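Local coordinates for protein endo-1,3-beta-glucanase, family GH16 (Zobellia galactanivorans, PDB 4BOW) that probably hydrolyses internal 1,3-beta-glucosidic linkages of beta-glucans through its family 16 glycosyl hydrolase domain, which also binds calcium, at residues A[114-119]-A[220-225]. The protein carries 1 engineered substitution. Sequence-based numbering, arbitrary orientation.
Sequences IWTLGA and APHYLL. With GLC (alpha-D-glucopyranose), chain C; BGC (beta-D-glucopyranose), chain B.
Trp-115 lies between a sugar and Leu-225: C6 of the alpha-D-glucopyranose sits over one ring face, 3.4 Å from Trp-115 CE2. Leu-225 CB packs on the opposite face in a CH-pi contact, 3.7 Å from the five-membered ring centroid and 20° off its normal. A chi1 of 56° sets the Trp-115 indole between backbone N and carbonyl carbon, and its NE1 bonds to Asn-227, which helps fix the ring's rotation. An alanine here would probably leave that sugar without its aromatic platform and Leu-225 CB without its ring partner. Leu-117, on the same sheet face, runs alongside Tyr-223; Leu-117 CB lies over the Tyr-223 ring, 4.3 Å from its centroid, a CH-pi contact, and Tyr-223 OH reaches Ser-121. Thr-116, on the opposite face with Leu-224, meets the edge of the His-222 ring: OG1 and ND1 are hydrogen-bonded at 2.8 Å, the side chains crossing at about a right angle. Gly-118 CA makes a CH-pi contact over the His-222 ring, 10° off its normal, while His-222 NE2 bonds to Pro-217 O. Trp-115/Leu-225 and Leu-117/Tyr-223 are antiparallel hydrogen-bonded pairs. These neighbouring strands of the family 16 beta-sandwich (jelly roll) stack an indole on a bound glucose, and the buried histidine, gripped at both ring nitrogens, is probably held in one ring orientation.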
ATOM      1  N   ILE A 114       0.839  -3.076  -0.541  1.00 10.30           N
ATOM      2  CA  ILE A 114       1.567  -2.279  -1.504  1.00 10.18           C
ATOM      3  C   ILE A 114       0.500  -1.946  -2.552  1.00 11.33           C
ATOM      4  O   ILE A 114      -0.026  -2.862  -3.192  1.00 10.92           O
ATOM      5  CB  ILE A 114       2.705  -3.080  -2.221  1.00 10.96           C
ATOM      6  CG1 ILE A 114       3.677  -3.650  -1.143  1.00 12.87           C
ATOM      7  CG2 ILE A 114       3.419  -2.190  -3.259  1.00 12.73           C
ATOM      8  CD1 ILE A 114       4.647  -4.695  -1.757  1.00 14.25           C
ATOM      9  N   TRP A 115       0.143  -0.681  -2.740  1.00 10.05           N
ATOM     10  CA  TRP A 115      -1.003  -0.387  -3.583  1.00 10.69           C
ATOM     11  C   TRP A 115      -0.898   1.028  -4.126  1.00 10.72           C
ATOM     12  O   TRP A 115       0.044   1.759  -3.825  1.00 11.33           O
ATOM     13  CB  TRP A 115      -2.296  -0.658  -2.786  1.00 11.76           C
ATOM     14  CG  TRP A 115      -2.485   0.064  -1.475  1.00 10.52           C
ATOM     15  CD1 TRP A 115      -1.683   0.004  -0.347  1.00 10.95           C
ATOM     16  CD2 TRP A 115      -3.593   0.897  -1.144  1.00 11.00           C
ATOM     17  NE1 TRP A 115      -2.270   0.749   0.692  1.00 10.91           N
ATOM     18  CE2 TRP A 115      -3.400   1.310   0.221  1.00 10.90           C
ATOM     19  CE3 TRP A 115      -4.731   1.355  -1.866  1.00 11.67           C
ATOM     20  CZ2 TRP A 115      -4.359   2.091   0.917  1.00 12.05           C
ATOM     21  CZ3 TRP A 115      -5.667   2.143  -1.160  1.00 13.72           C
ATOM     22  CH2 TRP A 115      -5.493   2.516   0.195  1.00 12.86           C
ATOM     23  N   THR A 116      -1.874   1.397  -4.931  1.00 11.54           N
ATOM     24  CA  THR A 116      -1.908   2.728  -5.482  1.00 11.68           C
ATOM     25  C   THR A 116      -3.272   3.373  -5.318  1.00 11.89           C
ATOM     26  O   THR A 116      -4.313   2.688  -5.160  1.00 12.53           O
ATOM     27  CB  THR A 116      -1.630   2.744  -7.010  1.00 12.09           C
ATOM     28  OG1 THR A 116      -2.844   2.336  -7.759  1.00 12.95           O
ATOM     29  CG2 THR A 116      -0.433   1.874  -7.412  1.00 13.37           C
ATOM     30  N   LEU A 117      -3.323   4.694  -5.340  1.00 11.52           N
ATOM     31  CA  LEU A 117      -4.566   5.466  -5.417  1.00 10.99           C
ATOM     32  C   LEU A 117      -4.377   6.446  -6.552  1.00 11.27           C
ATOM     33  O   LEU A 117      -3.291   7.038  -6.736  1.00 11.84           O
ATOM     34  CB  LEU A 117      -4.869   6.290  -4.152  1.00 13.14           C
ATOM     35  CG  LEU A 117      -5.475   5.471  -3.027  1.00 13.71           C
ATOM     36  CD1 LEU A 117      -5.412   6.303  -1.730  1.00 14.86           C
ATOM     37  CD2 LEU A 117      -6.929   5.064  -3.452  1.00 14.08           C
ATOM     38  N   GLY A 118      -5.469   6.705  -7.311  1.00 12.94           N
ATOM     39  CA  GLY A 118      -5.391   7.877  -8.247  1.00 12.48           C
ATOM     40  C   GLY A 118      -5.021   9.142  -7.449  1.00 12.33           C
ATOM     41  O   GLY A 118      -5.500   9.399  -6.324  1.00 12.34           O
ATOM     42  N   ALA A 119      -4.173   9.948  -8.072  1.00 12.84           N
ATOM     43  CA  ALA A 119      -3.728  11.154  -7.393  1.00 13.44           C
ATOM     44  C   ALA A 119      -4.803  12.227  -7.264  1.00 14.23           C
ATOM     45  O   ALA A 119      -4.542  13.211  -6.586  1.00 14.52           O
ATOM     46  CB  ALA A 119      -2.479  11.727  -8.127  1.00 15.07           C
ATOM     47  N   ALA A 220      -4.620   8.186 -15.628  1.00 13.30           N
ATOM     48  CA  ALA A 220      -4.203   9.483 -15.067  1.00 12.89           C
ATOM     49  C   ALA A 220      -3.286   9.135 -13.871  1.00 12.67           C
ATOM     50  O   ALA A 220      -3.233   7.960 -13.455  1.00 13.13           O
ATOM     51  CB  ALA A 220      -5.485  10.235 -14.599  1.00 13.41           C
ATOM     52  N   PRO A 221      -2.641  10.119 -13.240  1.00 12.58           N
ATOM     53  CA  PRO A 221      -1.557   9.765 -12.314  1.00 12.06           C
ATOM     54  C   PRO A 221      -2.106   9.038 -11.095  1.00 11.15           C
ATOM     55  O   PRO A 221      -3.190   9.366 -10.518  1.00 12.26           O
ATOM     56  CB  PRO A 221      -1.012  11.121 -11.892  1.00 12.14           C
ATOM     57  CG  PRO A 221      -1.219  11.963 -13.166  1.00 13.10           C
ATOM     58  CD  PRO A 221      -2.636  11.556 -13.622  1.00 11.83           C
ATOM     59  N   HIS A 222      -1.300   8.047 -10.664  1.00 11.89           N
ATOM     60  CA  HIS A 222      -1.482   7.374  -9.355  1.00 11.17           C
ATOM     61  C   HIS A 222      -0.266   7.598  -8.478  1.00 10.79           C
ATOM     62  O   HIS A 222       0.807   7.928  -8.987  1.00 12.84           O
ATOM     63  CB  HIS A 222      -1.698   5.869  -9.517  1.00 12.41           C
ATOM     64  CG  HIS A 222      -3.097   5.491  -9.927  1.00 11.85           C
ATOM     65  ND1 HIS A 222      -3.778   4.485  -9.338  1.00 13.19           N
ATOM     66  CD2 HIS A 222      -3.921   6.011 -10.897  1.00 12.02           C
ATOM     67  CE1 HIS A 222      -4.989   4.403  -9.890  1.00 13.57           C
ATOM     68  NE2 HIS A 222      -5.081   5.312 -10.857  1.00 14.26           N
ATOM     69  N   TYR A 223      -0.410   7.440  -7.158  1.00 11.83           N
ATOM     70  CA  TYR A 223       0.762   7.375  -6.275  1.00 10.92           C
ATOM     71  C   TYR A 223       0.765   6.059  -5.518  1.00 11.46           C
ATOM     72  O   TYR A 223      -0.277   5.371  -5.436  1.00 10.71           O
ATOM     73  CB  TYR A 223       0.836   8.571  -5.330  1.00 12.39           C
ATOM     74  CG  TYR A 223      -0.392   8.750  -4.451  1.00 11.75           C
ATOM     75  CD1 TYR A 223      -0.530   8.142  -3.190  1.00 11.62           C
ATOM     76  CD2 TYR A 223      -1.498   9.595  -4.869  1.00 13.70           C
ATOM     77  CE1 TYR A 223      -1.684   8.311  -2.362  1.00 12.69           C
ATOM     78  CE2 TYR A 223      -2.642   9.805  -4.055  1.00 14.87           C
ATOM     79  CZ  TYR A 223      -2.679   9.167  -2.848  1.00 12.69           C
ATOM     80  OH  TYR A 223      -3.763   9.390  -2.075  1.00 14.09           O
ATOM     81  N   LEU A 224       1.918   5.682  -4.987  1.00 11.23           N
ATOM     82  CA  LEU A 224       2.070   4.378  -4.307  1.00 10.49           C
ATOM     83  C   LEU A 224       1.809   4.564  -2.797  1.00 10.65           C
ATOM     84  O   LEU A 224       2.207   5.604  -2.250  1.00 12.54           O
ATOM     85  CB  LEU A 224       3.526   3.923  -4.544  1.00 12.12           C
ATOM     86  CG  LEU A 224       3.883   2.508  -4.097  1.00 12.97           C
ATOM     87  CD1 LEU A 224       3.212   1.483  -5.004  1.00 13.54           C
ATOM     88  CD2 LEU A 224       5.398   2.295  -4.120  1.00 16.24           C
ATOM     89  N   LEU A 225       1.277   3.556  -2.189  1.00 10.23           N
ATOM     90  CA  LEU A 225       1.118   3.465  -0.721  1.00  9.80           C
ATOM     91  C   LEU A 225       1.755   2.184  -0.194  1.00 10.46           C
ATOM     92  O   LEU A 225       1.702   1.147  -0.859  1.00 10.79           O
ATOM     93  CB  LEU A 225      -0.394   3.465  -0.344  1.00 11.70           C
ATOM     94  CG  LEU A 225      -1.141   4.735  -0.741  1.00 10.98           C
ATOM     95  CD1 LEU A 225      -1.801   4.582  -2.149  1.00 12.39           C
ATOM     96  CD2 LEU A 225      -2.252   5.064   0.354  1.00 13.58           C
TER
HETATM   97  C1  GLC C   1      -7.621  -2.093  -0.943  1.00 18.90           C
HETATM   98  C2  GLC C   1      -8.766  -1.453  -0.188  1.00 15.30           C
HETATM   99  C3  GLC C   1      -8.361  -0.277   0.716  1.00 15.16           C
HETATM  100  C4  GLC C   1      -7.258  -0.846   1.595  1.00 12.39           C
HETATM  101  C5  GLC C   1      -6.120  -1.121   0.679  1.00 13.37           C
HETATM  102  C6  GLC C   1      -4.808  -1.597   1.369  1.00 14.35           C
HETATM  103  O1  GLC C   1      -7.168  -1.169  -1.918  1.00 21.74           O
HETATM  104  O2  GLC C   1      -9.711  -1.050  -1.165  1.00 16.90           O
HETATM  105  O3  GLC C   1      -9.475   0.198   1.539  1.00 14.67           O
HETATM  106  O4  GLC C   1      -6.869   0.202   2.469  1.00 13.98           O
HETATM  107  O5  GLC C   1      -6.476  -2.233  -0.164  1.00 15.25           O
HETATM  108  O6  GLC C   1      -5.069  -2.839   2.132  1.00 13.58           O
HETATM  109  C2  BGC B   2     -11.358   1.585   1.836  1.00 14.13           C
HETATM  110  C3  BGC B   2     -11.998   2.840   1.342  1.00 16.89           C
HETATM  111  C4  BGC B   2     -10.990   4.012   1.279  1.00 16.13           C
HETATM  112  C5  BGC B   2      -9.839   3.596   0.321  1.00 14.06           C
HETATM  113  C6  BGC B   2      -8.712   4.621   0.260  1.00 16.61           C
HETATM  114  C1  BGC B   2     -10.160   1.333   0.951  1.00 13.12           C
HETATM  115  O2  BGC B   2     -12.228   0.498   1.757  1.00 15.84           O
HETATM  116  O3  BGC B   2     -12.957   3.241   2.380  1.00 16.87           O
HETATM  117  O4  BGC B   2     -11.565   5.180   0.654  1.00 16.44           O
HETATM  118  O5  BGC B   2      -9.248   2.430   0.954  1.00 13.91           O
HETATM  119  O6  BGC B   2      -8.148   4.867   1.594  1.00 16.11           O